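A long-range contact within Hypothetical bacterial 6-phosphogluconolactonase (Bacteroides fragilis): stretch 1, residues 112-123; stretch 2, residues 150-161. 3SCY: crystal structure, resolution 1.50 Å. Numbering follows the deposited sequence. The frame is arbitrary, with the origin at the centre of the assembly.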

ATOM      1  N   ILE A 112     -10.277  -7.001  -8.858  1.00 17.00           N
ATOM      2  CA  ILE A 112      -9.522  -6.756  -7.629  1.00 17.63           C
ATOM      3  C   ILE A 112      -8.471  -7.841  -7.550  1.00 19.78           C
ATOM      4  O   ILE A 112      -8.800  -9.012  -7.826  1.00 18.75           O
ATOM      5  CB  ILE A 112     -10.446  -6.813  -6.365  1.00 21.10           C
ATOM      6  CG1 ILE A 112     -11.430  -5.638  -6.309  1.00 23.67           C
ATOM      7  CG2 ILE A 112      -9.619  -6.983  -5.026  1.00 20.94           C
ATOM      8  CD1 ILE A 112     -10.813  -4.232  -6.028  1.00 25.65           C
ATOM      9  N   VAL A 113      -7.227  -7.484  -7.132  1.00 16.24           N
ATOM     10  CA  VAL A 113      -6.190  -8.490  -6.931  1.00 16.07           C
ATOM     11  C   VAL A 113      -5.672  -8.334  -5.502  1.00 17.67           C
ATOM     12  O   VAL A 113      -5.426  -7.207  -5.093  1.00 17.64           O
ATOM     13  CB  VAL A 113      -5.018  -8.388  -7.960  1.00 18.99           C
ATOM     14  CG1 VAL A 113      -4.034  -9.528  -7.775  1.00 20.48           C
ATOM     15  CG2 VAL A 113      -5.530  -8.368  -9.394  1.00 18.40           C
ATOM     16  N   THR A 114      -5.521  -9.428  -4.753  1.00 17.48           N
ATOM     17  CA  THR A 114      -4.932  -9.403  -3.417  1.00 17.03           C
ATOM     18  C   THR A 114      -3.539 -10.014  -3.403  1.00 19.63           C
ATOM     19  O   THR A 114      -3.262 -10.973  -4.142  1.00 18.80           O
ATOM     20  CB  THR A 114      -5.800 -10.153  -2.378  1.00 20.61           C
ATOM     21  OG1 THR A 114      -5.854 -11.542  -2.695  1.00 22.27           O
ATOM     22  CG2 THR A 114      -7.187  -9.590  -2.262  1.00 22.59           C
ATOM     23  N   ALA A 115      -2.734  -9.592  -2.421  1.00 16.62           N
ATOM     24  CA  ALA A 115      -1.466 -10.216  -2.074  1.00 17.32           C
ATOM     25  C   ALA A 115      -1.709 -10.999  -0.797  1.00 20.92           C
ATOM     26  O   ALA A 115      -2.002 -10.397   0.250  1.00 18.28           O
ATOM     27  CB  ALA A 115      -0.383  -9.168  -1.877  1.00 18.10           C
ATOM     28  N   ASN A 116      -1.594 -12.340  -0.856  1.00 19.64           N
ATOM     29  CA  ASN A 116      -1.879 -13.170   0.312  1.00 19.05           C
ATOM     30  C   ASN A 116      -0.564 -13.541   0.957  1.00 21.10           C
ATOM     31  O   ASN A 116       0.205 -14.341   0.419  1.00 22.04           O
ATOM     32  CB  ASN A 116      -2.715 -14.403  -0.065  1.00 21.00           C
ATOM     33  CG  ASN A 116      -3.917 -14.045  -0.898  1.00 25.64           C
ATOM     34  OD1 ASN A 116      -4.564 -13.003  -0.693  1.00 21.11           O
ATOM     35  ND2 ASN A 116      -4.195 -14.866  -1.891  1.00 22.13           N
ATOM     36  N   TYR A 117      -0.295 -12.905   2.108  1.00 19.42           N
ATOM     37  CA  TYR A 117       0.986 -13.041   2.796  1.00 19.48           C
ATOM     38  C   TYR A 117       1.276 -14.464   3.235  1.00 24.85           C
ATOM     39  O   TYR A 117       2.371 -14.983   2.999  1.00 26.72           O
ATOM     40  CB  TYR A 117       1.044 -12.097   4.011  1.00 20.05           C
ATOM     41  CG  TYR A 117       2.386 -12.105   4.701  1.00 21.74           C
ATOM     42  CD1 TYR A 117       3.420 -11.280   4.264  1.00 22.85           C
ATOM     43  CD2 TYR A 117       2.653 -12.999   5.736  1.00 23.37           C
ATOM     44  CE1 TYR A 117       4.665 -11.298   4.881  1.00 23.23           C
ATOM     45  CE2 TYR A 117       3.900 -13.029   6.358  1.00 23.96           C
ATOM     46  CZ  TYR A 117       4.900 -12.172   5.924  1.00 28.10           C
ATOM     47  OH  TYR A 117       6.134 -12.180   6.529  1.00 34.12           O
ATOM     48  N   SER A 118       0.332 -15.078   3.925  1.00 23.33           N
ATOM     49  CA  SER A 118       0.580 -16.411   4.468  1.00 24.35           C
ATOM     50  C   SER A 118       0.217 -17.516   3.480  1.00 30.07           C
ATOM     51  O   SER A 118       0.772 -18.614   3.554  1.00 32.99           O
ATOM     52  CB  SER A 118      -0.145 -16.586   5.792  1.00 28.98           C
ATOM     53  OG  SER A 118       0.396 -15.665   6.732  1.00 31.48           O
ATOM     54  N   GLY A 119      -0.656 -17.203   2.531  1.00 26.92           N
ATOM     55  CA  GLY A 119      -1.011 -18.130   1.470  1.00 26.65           C
ATOM     56  C   GLY A 119       0.086 -18.212   0.422  1.00 29.91           C
ATOM     57  O   GLY A 119       0.105 -19.161  -0.352  1.00 28.80           O
ATOM     58  N   GLY A 120       0.964 -17.186   0.360  1.00 25.06           N
ATOM     59  CA  GLY A 120       2.037 -17.099  -0.637  1.00 25.53           C
ATOM     60  C   GLY A 120       1.431 -17.211  -2.022  1.00 26.68           C
ATOM     61  O   GLY A 120       1.813 -18.058  -2.826  1.00 26.46           O
ATOM     62  N   SER A 121       0.404 -16.398  -2.262  1.00 21.58           N
ATOM     63  CA  SER A 121      -0.380 -16.434  -3.475  1.00 19.73           C
ATOM     64  C   SER A 121      -0.997 -15.071  -3.710  1.00 22.01           C
ATOM     65  O   SER A 121      -0.911 -14.172  -2.853  1.00 21.39           O
ATOM     66  CB  SER A 121      -1.487 -17.486  -3.343  1.00 23.90           C
ATOM     67  OG  SER A 121      -2.340 -17.175  -2.249  1.00 26.09           O
ATOM     68  N   ILE A 122      -1.664 -14.933  -4.867  1.00 20.57           N
ATOM     69  CA  ILE A 122      -2.439 -13.759  -5.207  1.00 18.17           C
ATOM     70  C   ILE A 122      -3.801 -14.239  -5.696  1.00 21.48           C
ATOM     71  O   ILE A 122      -3.917 -15.320  -6.306  1.00 21.17           O
ATOM     72  CB  ILE A 122      -1.767 -12.792  -6.215  1.00 20.11           C
ATOM     73  CG1 ILE A 122      -1.533 -13.471  -7.585  1.00 21.37           C
ATOM     74  CG2 ILE A 122      -0.475 -12.218  -5.620  1.00 19.06           C
ATOM     75  CD1 ILE A 122      -1.001 -12.485  -8.666  1.00 25.26           C
ATOM     76  N   THR A 123      -4.838 -13.491  -5.351  1.00 17.27           N
ATOM     77  CA  THR A 123      -6.205 -13.859  -5.730  1.00 16.78           C
ATOM     78  C   THR A 123      -6.812 -12.757  -6.596  1.00 19.82           C
ATOM     79  O   THR A 123      -6.686 -11.577  -6.279  1.00 18.24           O
ATOM     80  CB  THR A 123      -7.075 -14.128  -4.472  1.00 20.08           C
ATOM     81  OG1 THR A 123      -6.444 -15.128  -3.685  1.00 20.61           O
ATOM     82  CG2 THR A 123      -8.488 -14.631  -4.840  1.00 21.59           C
ATOM     83  N   GLU A 150      13.533 -17.514   9.663  1.00 37.35           N
ATOM     84  CA  GLU A 150      12.186 -17.371  10.224  1.00 37.03           C
ATOM     85  C   GLU A 150      11.222 -16.638   9.292  1.00 38.76           C
ATOM     86  O   GLU A 150      10.009 -16.867   9.364  1.00 37.54           O
ATOM     87  CB  GLU A 150      12.247 -16.628  11.566  1.00 38.66           C
ATOM     88  CG  GLU A 150      12.366 -17.549  12.772  1.00 52.64           C
ATOM     89  CD  GLU A 150      13.674 -18.302  12.931  1.00 80.53           C
ATOM     90  OE1 GLU A 150      13.626 -19.543  13.095  1.00 83.24           O
ATOM     91  OE2 GLU A 150      14.746 -17.653  12.909  1.00 80.70           O
ATOM     92  N   ARG A 151      11.738 -15.743   8.443  1.00 32.30           N
ATOM     93  CA  ARG A 151      10.851 -14.957   7.602  1.00 31.88           C
ATOM     94  C   ARG A 151      10.712 -15.403   6.146  1.00 35.65           C
ATOM     95  O   ARG A 151       9.756 -14.966   5.499  1.00 35.99           O
ATOM     96  CB  ARG A 151      11.311 -13.488   7.630  1.00 31.62           C
ATOM     97  CG  ARG A 151      11.258 -12.823   9.016  1.00 38.75           C
ATOM     98  CD  ARG A 151       9.849 -12.654   9.585  1.00 41.20           C
ATOM     99  NE  ARG A 151       8.893 -12.048   8.641  1.00 35.58           N
ATOM    100  CZ  ARG A 151       8.705 -10.741   8.480  1.00 48.28           C
ATOM    101  NH1 ARG A 151       9.421  -9.867   9.180  1.00 37.41           N
ATOM    102  NH2 ARG A 151       7.800 -10.295   7.617  1.00 38.47           N
ATOM    103  N   GLN A 152      11.619 -16.246   5.622  1.00 31.90           N
ATOM    104  CA  GLN A 152      11.578 -16.618   4.199  1.00 29.47           C
ATOM    105  C   GLN A 152      11.556 -18.139   3.985  1.00 34.79           C
ATOM    106  O   GLN A 152      12.244 -18.648   3.104  1.00 35.21           O
ATOM    107  CB  GLN A 152      12.775 -15.979   3.464  1.00 29.22           C
ATOM    108  CG  GLN A 152      12.836 -14.450   3.587  1.00 24.80           C
ATOM    109  CD  GLN A 152      13.998 -13.842   2.840  1.00 31.84           C
ATOM    110  OE1 GLN A 152      15.171 -14.091   3.149  1.00 28.72           O
ATOM    111  NE2 GLN A 152      13.702 -13.023   1.842  1.00 27.27           N
ATOM    112  N   THR A 153      10.717 -18.849   4.750  1.00 32.51           N
ATOM    113  CA  THR A 153      10.589 -20.315   4.668  1.00 34.64           C
ATOM    114  C   THR A 153       9.678 -20.709   3.502  1.00 37.41           C
ATOM    115  O   THR A 153       9.613 -21.882   3.137  1.00 37.64           O
ATOM    116  CB  THR A 153      10.033 -20.869   5.994  1.00 43.94           C
ATOM    117  OG1 THR A 153       8.703 -20.383   6.176  1.00 42.39           O
ATOM    118  CG2 THR A 153      10.879 -20.477   7.193  1.00 40.63           C
HETATM  119  N   MSE A 154       8.971 -19.717   2.924  1.00 34.61           N
HETATM  120  CA  MSE A 154       7.985 -19.906   1.859  1.00 33.63           C
HETATM  121  C   MSE A 154       7.695 -18.580   1.183  1.00 31.60           C
HETATM  122  O   MSE A 154       8.039 -17.540   1.751  1.00 29.91           O
HETATM  123  CB  MSE A 154       6.665 -20.466   2.454  1.00 36.95           C
HETATM  124  CG  MSE A 154       6.151 -19.649   3.636  1.00 45.07           C
HETATM  125 SE   MSE A 154       4.422 -20.150   4.357  0.75 55.91          SE
HETATM  126  CE  MSE A 154       4.561 -22.111   4.322  1.00 55.38           C
ATOM    127  N   PRO A 155       6.971 -18.556   0.044  1.00 27.36           N
ATOM    128  CA  PRO A 155       6.597 -17.253  -0.531  1.00 25.18           C
ATOM    129  C   PRO A 155       5.664 -16.486   0.419  1.00 28.43           C
ATOM    130  O   PRO A 155       4.885 -17.090   1.170  1.00 28.30           O
ATOM    131  CB  PRO A 155       5.883 -17.629  -1.839  1.00 27.37           C
ATOM    132  CG  PRO A 155       6.347 -19.021  -2.134  1.00 32.16           C
ATOM    133  CD  PRO A 155       6.467 -19.666  -0.792  1.00 28.52           C
ATOM    134  N   HIS A 156       5.802 -15.168   0.441  1.00 24.38           N
ATOM    135  CA  HIS A 156       4.961 -14.277   1.233  1.00 23.09           C
ATOM    136  C   HIS A 156       4.651 -13.111   0.341  1.00 24.49           C
ATOM    137  O   HIS A 156       5.524 -12.294   0.079  1.00 23.75           O
ATOM    138  CB  HIS A 156       5.672 -13.851   2.529  1.00 24.28           C
ATOM    139  CG  HIS A 156       5.876 -14.951   3.535  1.00 28.46           C
ATOM    140  ND1 HIS A 156       4.806 -15.591   4.135  1.00 30.64           N
ATOM    141  CD2 HIS A 156       7.026 -15.445   4.062  1.00 30.94           C
ATOM    142  CE1 HIS A 156       5.334 -16.481   4.972  1.00 31.93           C
ATOM    143  NE2 HIS A 156       6.664 -16.434   4.959  1.00 32.55           N
ATOM    144  N   LEU A 157       3.438 -13.061  -0.185  1.00 20.69           N
ATOM    145  CA  LEU A 157       3.078 -12.027  -1.143  1.00 19.08           C
ATOM    146  C   LEU A 157       2.596 -10.790  -0.404  1.00 21.49           C
ATOM    147  O   LEU A 157       1.704 -10.875   0.431  1.00 20.41           O
ATOM    148  CB  LEU A 157       2.048 -12.594  -2.133  1.00 19.52           C
ATOM    149  CG  LEU A 157       2.638 -13.319  -3.367  1.00 22.15           C
ATOM    150  CD1 LEU A 157       3.134 -12.305  -4.383  1.00 21.18           C
ATOM    151  CD2 LEU A 157       3.761 -14.325  -2.995  1.00 23.29           C
ATOM    152  N   HIS A 158       3.234  -9.637  -0.669  1.00 18.52           N
ATOM    153  CA  HIS A 158       2.993  -8.445   0.132  1.00 18.72           C
ATOM    154  C   HIS A 158       2.535  -7.224  -0.616  1.00 20.22           C
ATOM    155  O   HIS A 158       2.173  -6.232   0.033  1.00 19.33           O
ATOM    156  CB  HIS A 158       4.279  -8.069   0.900  1.00 19.78           C
ATOM    157  CG  HIS A 158       4.018  -7.641   2.310  1.00 22.56           C
ATOM    158  ND1 HIS A 158       3.039  -6.710   2.620  1.00 24.26           N
ATOM    159  CD2 HIS A 158       4.630  -8.029   3.452  1.00 24.83           C
ATOM    160  CE1 HIS A 158       3.050  -6.610   3.943  1.00 24.10           C
ATOM    161  NE2 HIS A 158       4.017  -7.355   4.477  1.00 25.23           N
ATOM    162  N   CYS A 159       2.540  -7.269  -1.957  1.00 16.44           N
ATOM    163  CA  CYS A 159       2.152  -6.130  -2.751  1.00 16.04           C
ATOM    164  C   CYS A 159       1.774  -6.593  -4.125  1.00 19.13           C
ATOM    165  O   CYS A 159       2.352  -7.562  -4.619  1.00 19.49           O
ATOM    166  CB  CYS A 159       3.299  -5.121  -2.812  1.00 16.27           C
ATOM    167  SG  CYS A 159       2.838  -3.495  -3.475  1.00 18.24           S
ATOM    168  N   VAL A 160       0.765  -5.963  -4.719  1.00 16.51           N
ATOM    169  CA  VAL A 160       0.358  -6.187  -6.089  1.00 15.55           C
ATOM    170  C   VAL A 160       0.137  -4.815  -6.715  1.00 16.21           C
ATOM    171  O   VAL A 160      -0.614  -3.996  -6.170  1.00 17.70           O
ATOM    172  CB  VAL A 160      -0.877  -7.117  -6.264  1.00 17.63           C
ATOM    173  CG1 VAL A 160      -0.480  -8.578  -6.088  1.00 18.28           C
ATOM    174  CG2 VAL A 160      -2.017  -6.739  -5.316  1.00 17.18           C
ATOM    175  N   ARG A 161       0.855  -4.520  -7.805  1.00 16.89           N
ATOM    176  CA  ARG A 161       0.751  -3.231  -8.485  1.00 16.47           C
ATOM    177  C   ARG A 161       0.552  -3.370  -9.967  1.00 20.12           C
ATOM    178  O   ARG A 161       1.241  -4.154 -10.608  1.00 19.97           O
ATOM    179  CB  ARG A 161       2.016  -2.378  -8.307  1.00 18.09           C
ATOM    180  CG  ARG A 161       2.431  -2.052  -6.869  1.00 19.61           C
ATOM    181  CD  ARG A 161       1.324  -1.360  -6.035  1.00 21.98           C
ATOM    182  NE  ARG A 161       0.621  -0.287  -6.740  1.00 24.20           N
ATOM    183  CZ  ARG A 161       1.073   0.953  -6.879  1.00 33.42           C
ATOM    184  NH1 ARG A 161       2.237   1.309  -6.346  1.00 27.64           N
ATOM    185  NH2 ARG A 161       0.363   1.853  -7.553  1.00 26.41           N
TER
HETATM  186  O   HOH W   1       7.521 -14.136   7.222  1.00 36.15           O
HETATM  187  O   HOH W   2       3.220 -19.320   1.758  1.00 40.83           O

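Tyr-117 packs against two histidines of the other stretch, and it meets them in different ways. Its ring forms an offset stack with the ring of His-156, with planes 17° apart. It turns its edge toward the face of His-158, in an offset edge-to-face pair with planes at 75°. The closest atoms of that second pair are Tyr-117 CD1 and His-158 CD2, 3.6 Å apart.

His-156 also binds the tyrosine backbone. His-156 ND1 donates a hydrogen bond to Tyr-117 O at 2.8 Å. His-156 CA makes a CA-H...O contact with the same oxygen, Tyr-117 O, at 3.2 Å. The imidazole thus stacks on the phenol ring and satisfies the carbonyl of one residue.

At the far end of the side chain, Arg-151 NH2 donates to Tyr-117 OH at 2.7 Å. The hydroxyl lies near the plane of the guanidinium, at its edge, as suits an N-H donor. Water 1 lies 2.5 Å from Tyr-117 OH. It also donates to Arg-151 O and accepts from Arg-151 NE, each at 2.9 Å, so it bridges Tyr-117 OH and Arg-151 beside the direct bond.

Gly-120 fits closely against the other stretch. Its CA is 3.4 Å from Pro-155 O. An ideal CB would be 2.6 Å from Pro-155 O, a clash, and the positive phi also favours glycine. Water 2 bridges the backbones nearby, donating to Ser-118 O and to Pro-155 O.

The rest is mainly apolar. Strands 112-116 and 157-161 run roughly antiparallel, at 157°, yet no direct backbone hydrogen bond links the two stretches. Apolar side chains meet across the contact. Ala-115 CB lies 4.2 Å from Leu-157 CB. Ile-122, from strand 121-123, brings CG2 to 3.8 Å from Leu-157 CD1 and 3.7 Å from Val-160 CG1. Val-113 CG1 reaches Val-160 CG1 at 4.0 Å.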